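PDB 1YT8: thiosulfate sulfurtransferase from Pseudomonas aeruginosa, which probably transfers sulfur from thiosulfate to cyanide, in a chain built from four rhodanese-like domains. Local coordinates for residues R50-E54 against L441-F445; L285-P291 against G301-G307. Residue numbers count along the deposited sequence, not the author numbering.

Contact 1 of 2, residues R50-E54 against L441-F445; sequences RLELE and LLARF
Two short helical turns meet side by side. Residues 51-54 and 441-445 lie in weakly bonded turns of helices 51-58 and 441-454. The backbones stay well apart: the nearest CA pair, Glu-52 and Phe-445, is 8.0 Å apart. No hydrogen bond crosses the gap. Arg-50 opens its segment and turns its end away, so that NE lies 3.6 Å from Glu-54 OE2 in a salt bridge within its own segment. Glu-52 (chi1 m) points toward the other helix. Its CB sits over one face of the Phe-445 ring, 4.1 Å from the centroid, a CH-pi contact. Its carboxylate forms a salt bridge with Arg-417. This is a surface contact between domains: the first and last of the four rhodanese-like domains touch here through these helical turns. Leu-53 (m, t) makes most of the apolar contact. Its CD2 lies 3.6 Å from Leu-441 CG and 3.9 Å from Phe-445 CE2. Its CD1 lies 4.0 Å from Leu-442 CD1.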
loop_
_atom_site.group_PDB
_atom_site.type_symbol
_atom_site.label_atom_id
_atom_site.label_comp_id
_atom_site.label_asym_id
_atom_site.label_seq_id
_atom_site.Cartn_x
_atom_site.Cartn_y
_atom_site.Cartn_z
ATOM N N ARG A 50 3.768 -4.678 13.631
ATOM C CA ARG A 50 2.374 -4.936 13.276
ATOM C C ARG A 50 2.165 -6.256 12.531
ATOM O O ARG A 50 1.171 -6.438 11.822
ATOM C CB ARG A 50 1.803 -3.767 12.455
ATOM C CG ARG A 50 2.563 -3.408 11.176
ATOM C CD ARG A 50 1.802 -2.320 10.412
ATOM N NE ARG A 50 2.448 -1.898 9.166
ATOM C CZ ARG A 50 3.454 -1.028 9.085
ATOM N NH1 ARG A 50 3.956 -0.471 10.181
ATOM N NH2 ARG A 50 3.950 -0.696 7.899
ATOM N N LEU A 51 3.103 -7.178 12.713
ATOM C CA LEU A 51 3.055 -8.490 12.074
ATOM C C LEU A 51 1.711 -9.208 12.237
ATOM O O LEU A 51 1.102 -9.627 11.254
ATOM C CB LEU A 51 4.178 -9.372 12.635
ATOM C CG LEU A 51 4.299 -10.819 12.137
ATOM C CD1 LEU A 51 4.669 -10.829 10.668
ATOM C CD2 LEU A 51 5.358 -11.553 12.944
ATOM N N GLU A 52 1.245 -9.339 13.474
ATOM C CA GLU A 52 -0.012 -10.035 13.743
ATOM C C GLU A 52 -1.263 -9.399 13.145
ATOM O O GLU A 52 -2.250 -10.086 12.902
ATOM C CB GLU A 52 -0.213 -10.197 15.255
ATOM C CG GLU A 52 0.879 -11.003 15.939
ATOM C CD GLU A 52 1.960 -10.135 16.555
ATOM O OE1 GLU A 52 2.271 -9.061 15.994
ATOM O OE2 GLU A 52 2.510 -10.542 17.602
ATOM N N LEU A 53 -1.221 -8.095 12.908
ATOM C CA LEU A 53 -2.372 -7.383 12.366
ATOM C C LEU A 53 -2.583 -7.555 10.863
ATOM O O LEU A 53 -3.690 -7.342 10.365
ATOM C CB LEU A 53 -2.250 -5.887 12.671
ATOM C CG LEU A 53 -2.113 -5.438 14.127
ATOM C CD1 LEU A 53 -1.892 -3.930 14.171
ATOM C CD2 LEU A 53 -3.356 -5.815 14.908
ATOM N N GLU A 54 -1.539 -7.951 10.142
ATOM C CA GLU A 54 -1.656 -8.083 8.691
ATOM C C GLU A 54 -1.272 -9.420 8.073
ATOM O O GLU A 54 -1.641 -9.698 6.931
ATOM C CB GLU A 54 -0.819 -6.992 8.013
ATOM C CG GLU A 54 -1.232 -5.573 8.358
ATOM C CD GLU A 54 -0.377 -4.525 7.657
ATOM O OE1 GLU A 54 0.475 -4.900 6.823
ATOM O OE2 GLU A 54 -0.562 -3.324 7.936
ATOM N N LEU A 441 -6.151 -2.053 19.801
ATOM C CA LEU A 441 -5.856 -3.296 19.095
ATOM C C LEU A 441 -4.379 -3.676 19.076
ATOM O O LEU A 441 -4.015 -4.780 19.477
ATOM C CB LEU A 441 -6.374 -3.236 17.656
ATOM C CG LEU A 441 -6.105 -4.506 16.838
ATOM C CD1 LEU A 441 -6.695 -5.716 17.551
ATOM C CD2 LEU A 441 -6.703 -4.356 15.448
ATOM N N LEU A 442 -3.528 -2.773 18.601
ATOM C CA LEU A 442 -2.104 -3.074 18.546
ATOM C C LEU A 442 -1.485 -3.166 19.934
ATOM O O LEU A 442 -0.626 -4.011 20.179
ATOM C CB LEU A 442 -1.356 -2.025 17.724
ATOM C CG LEU A 442 0.163 -2.246 17.657
ATOM C CD1 LEU A 442 0.474 -3.710 17.346
ATOM C CD2 LEU A 442 0.766 -1.329 16.601
ATOM N N ALA A 443 -1.928 -2.303 20.842
ATOM C CA ALA A 443 -1.399 -2.303 22.202
ATOM C C ALA A 443 -1.656 -3.628 22.922
ATOM O O ALA A 443 -0.836 -4.066 23.735
ATOM C CB ALA A 443 -2.001 -1.142 22.997
ATOM N N ARG A 444 -2.787 -4.261 22.619
ATOM C CA ARG A 444 -3.147 -5.537 23.234
ATOM C C ARG A 444 -2.108 -6.620 22.939
ATOM O O ARG A 444 -1.790 -7.436 23.801
ATOM C CB ARG A 444 -4.528 -5.999 22.739
ATOM C CG ARG A 444 -4.976 -7.351 23.305
ATOM C CD ARG A 444 -6.338 -7.778 22.762
ATOM N NE ARG A 444 -7.456 -7.024 23.332
ATOM C CZ ARG A 444 -7.999 -7.266 24.523
ATOM N NH1 ARG A 444 -7.536 -8.251 25.286
ATOM N NH2 ARG A 444 -9.014 -6.528 24.953
ATOM N N PHE A 445 -1.580 -6.627 21.718
ATOM C CA PHE A 445 -0.579 -7.618 21.333
ATOM C C PHE A 445 0.771 -7.366 21.992
ATOM O O PHE A 445 1.650 -8.232 21.971
ATOM C CB PHE A 445 -0.415 -7.631 19.808
ATOM C CG PHE A 445 -1.510 -8.363 19.091
ATOM C CD1 PHE A 445 -1.488 -9.751 18.992
ATOM C CD2 PHE A 445 -2.586 -7.671 18.545
ATOM C CE1 PHE A 445 -2.522 -10.440 18.360
ATOM C CE2 PHE A 445 -3.623 -8.352 17.913
ATOM C CZ PHE A 445 -3.589 -9.741 17.822
#

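Contact 2 of 2, residues L285-P291 against G301-G307; sequences LLDVRTP and GSRSTPG
Strand 285-287 runs parallel to strand 303-304. Leu-286 pairs with Arg-303 and Asp-287 with Ser-304, each at a CA-CA distance of 5.0 Å. Leu-286 and Arg-303 point to one face of the sheet, Asp-287 and Ser-304 to the other. Four backbone hydrogen bonds join the segments. Arg-303 N donates to Leu-285 O (3.0 Å), and Asp-287 N to Arg-303 O (2.9 Å). Thr-305 N donates to Asp-287 O (2.9 Å), and Gly-307 N to Val-288 O (2.9 Å). The last carries the pairing beyond the strands. CA-H...O contacts add to it, such as Val-288 CA to Thr-305 O at 3.4 Å.

Three waters bridge the segments. One links Leu-285 O to Gly-301 O. A second joins Asp-287 O and Arg-289 O to Ser-304 OG. The third joins Asp-287 OD2 to Ser-302 OG, which also bonds to Leu-299 O.

Polar side chains shape the turn after the first strand. With Asp-287 at chi1 t, its OD1 accepts from Arg-289 N (3.0 Å), an Asx turn. Arg-289 NH2 forms a salt bridge with Asp-287 OD2 (2.8 Å); its guanidinium also reaches Gly-297 O and Asp-330.

Pro-291 CD and Pro-306 CG make an apolar contact at 3.9 Å. Leu-285 CG packs on Ser-302 CB at 3.7 Å, in van der Waals contact. Gly-301, with phi 88°, has no room for a CB beside the preceding carbonyl.

Thr-290 and Pro-306 are the N-cap residues of the helices that follow. Strand 283-287, helix 291-296 and edge strand 303-304 make a beta-alpha-beta unit in the parallel sheet of a rhodanese-like domain.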
loop_
_atom_site.group_PDB
_atom_site.type_symbol
_atom_site.label_atom_id
_atom_site.label_comp_id
_atom_site.label_asym_id
_atom_site.label_seq_id
_atom_site.Cartn_x
_atom_site.Cartn_y
_atom_site.Cartn_z
ATOM N N LEU A 285 -8.958 -12.342 -3.280
ATOM C CA LEU A 285 -10.191 -11.862 -3.909
ATOM C C LEU A 285 -10.224 -10.356 -3.651
ATOM O O LEU A 285 -10.430 -9.924 -2.516
ATOM C CB LEU A 285 -11.408 -12.537 -3.272
ATOM C CG LEU A 285 -12.782 -12.149 -3.828
ATOM C CD1 LEU A 285 -12.845 -12.456 -5.327
ATOM C CD2 LEU A 285 -13.861 -12.915 -3.077
ATOM N N LEU A 286 -10.039 -9.566 -4.705
ATOM C CA LEU A 286 -9.965 -8.107 -4.579
ATOM C C LEU A 286 -10.986 -7.280 -5.370
ATOM O O LEU A 286 -11.188 -7.505 -6.559
ATOM C CB LEU A 286 -8.558 -7.666 -4.975
ATOM C CG LEU A 286 -7.425 -8.526 -4.405
ATOM C CD1 LEU A 286 -6.117 -8.149 -5.079
ATOM C CD2 LEU A 286 -7.334 -8.341 -2.899
ATOM N N ASP A 287 -11.596 -6.306 -4.694
ATOM C CA ASP A 287 -12.601 -5.403 -5.276
ATOM C C ASP A 287 -11.896 -4.097 -5.676
ATOM O O ASP A 287 -11.444 -3.347 -4.809
ATOM C CB ASP A 287 -13.683 -5.108 -4.227
ATOM C CG ASP A 287 -14.905 -4.404 -4.806
ATOM O OD1 ASP A 287 -14.747 -3.440 -5.586
ATOM O OD2 ASP A 287 -16.036 -4.809 -4.456
ATOM N N VAL A 288 -11.817 -3.822 -6.978
ATOM C CA VAL A 288 -11.127 -2.626 -7.469
ATOM C C VAL A 288 -11.952 -1.341 -7.624
ATOM O O VAL A 288 -11.459 -0.338 -8.159
ATOM C CB VAL A 288 -10.424 -2.920 -8.819
ATOM C CG1 VAL A 288 -9.389 -4.028 -8.637
ATOM C CG2 VAL A 288 -11.450 -3.315 -9.882
ATOM N N ARG A 289 -13.195 -1.357 -7.157
ATOM C CA ARG A 289 -14.052 -0.177 -7.252
ATOM C C ARG A 289 -13.672 0.832 -6.164
ATOM O O ARG A 289 -12.740 0.597 -5.393
ATOM C CB ARG A 289 -15.519 -0.586 -7.095
ATOM C CG ARG A 289 -15.978 -1.645 -8.087
ATOM C CD ARG A 289 -17.376 -2.125 -7.736
ATOM N NE ARG A 289 -17.398 -2.714 -6.400
ATOM C CZ ARG A 289 -18.483 -2.818 -5.645
ATOM N NH1 ARG A 289 -19.652 -2.374 -6.094
ATOM N NH2 ARG A 289 -18.394 -3.351 -4.433
ATOM N N THR A 290 -14.385 1.955 -6.108
ATOM C CA THR A 290 -14.110 2.982 -5.100
ATOM C C THR A 290 -14.460 2.460 -3.708
ATOM O O THR A 290 -15.231 1.512 -3.568
ATOM C CB THR A 290 -14.937 4.271 -5.344
ATOM O OG1 THR A 290 -16.337 3.981 -5.202
ATOM C CG2 THR A 290 -14.668 4.823 -6.739
ATOM N N PRO A 291 -13.881 3.063 -2.658
ATOM C CA PRO A 291 -14.171 2.623 -1.289
ATOM C C PRO A 291 -15.669 2.703 -0.974
ATOM O O PRO A 291 -16.223 1.821 -0.317
ATOM C CB PRO A 291 -13.349 3.592 -0.440
ATOM C CG PRO A 291 -12.143 3.835 -1.302
ATOM C CD PRO A 291 -12.779 4.046 -2.669
ATOM N N GLY A 301 -15.767 -12.097 1.586
ATOM C CA GLY A 301 -14.397 -12.555 1.448
ATOM C C GLY A 301 -13.501 -11.655 0.620
ATOM O O GLY A 301 -12.292 -11.880 0.557
ATOM N N SER A 302 -14.077 -10.640 -0.018
ATOM C CA SER A 302 -13.280 -9.735 -0.835
ATOM C C SER A 302 -12.745 -8.566 -0.017
ATOM O O SER A 302 -13.354 -8.148 0.969
ATOM C CB SER A 302 -14.100 -9.218 -2.027
ATOM O OG SER A 302 -15.183 -8.398 -1.618
ATOM N N ARG A 303 -11.587 -8.060 -0.428
ATOM C CA ARG A 303 -10.936 -6.937 0.236
ATOM C C ARG A 303 -11.038 -5.726 -0.682
ATOM O O ARG A 303 -11.032 -5.868 -1.904
ATOM C CB ARG A 303 -9.461 -7.264 0.502
ATOM C CG ARG A 303 -8.656 -6.109 1.093
ATOM C CD ARG A 303 -7.202 -6.493 1.376
ATOM N NE ARG A 303 -6.478 -5.381 1.985
ATOM C CZ ARG A 303 -5.252 -5.454 2.498
ATOM N NH1 ARG A 303 -4.577 -6.597 2.485
ATOM N NH2 ARG A 303 -4.704 -4.374 3.034
ATOM N N SER A 304 -11.137 -4.536 -0.100
ATOM C CA SER A 304 -11.235 -3.324 -0.903
ATOM C C SER A 304 -9.856 -2.838 -1.314
ATOM O O SER A 304 -9.052 -2.440 -0.472
ATOM C CB SER A 304 -11.946 -2.215 -0.125
ATOM O OG SER A 304 -12.016 -1.026 -0.897
ATOM N N THR A 305 -9.582 -2.882 -2.612
ATOM C CA THR A 305 -8.302 -2.419 -3.133
ATOM C C THR A 305 -8.552 -1.668 -4.445
ATOM O O THR A 305 -8.391 -2.226 -5.528
ATOM C CB THR A 305 -7.316 -3.603 -3.387
ATOM O OG1 THR A 305 -7.814 -4.441 -4.437
ATOM C CG2 THR A 305 -7.144 -4.440 -2.129
ATOM N N PRO A 306 -8.966 -0.394 -4.357
ATOM C CA PRO A 306 -9.226 0.404 -5.561
ATOM C C PRO A 306 -8.153 0.113 -6.610
ATOM O O PRO A 306 -6.963 0.126 -6.308
ATOM C CB PRO A 306 -9.182 1.833 -5.033
ATOM C CG PRO A 306 -9.804 1.679 -3.677
ATOM C CD PRO A 306 -9.134 0.422 -3.140
ATOM N N GLY A 307 -8.591 -0.163 -7.833
ATOM C CA GLY A 307 -7.684 -0.508 -8.917
ATOM C C GLY A 307 -6.375 0.235 -9.087
ATOM O O GLY A 307 -5.312 -0.387 -9.169
HETATM O O HOH W 1 -9.315 -10.785 0.094
HETATM O O HOH W 2 -12.755 -1.396 -3.395
HETATM O O HOH W 3 -16.427 -7.366 -3.878
#

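In the fold
The contact centres lie 23 Å apart. The nearest atoms are about 6 Å from each other, and the two do not touch. Along the chain, both segments of contact 2 fall between the two segments of contact 1. Contact 1 brings together segments 387 positions apart at their closest ends, from the first and fourth rhodanese-like domains. Contact 2 closes over a short helical connection within the third domain and belongs to its five-stranded parallel sheet. They share no helix, strand or sheet. They represent two levels of the structure: contact 2 is part of building one domain, while contact 1 brings the first and last domains of the single chain together.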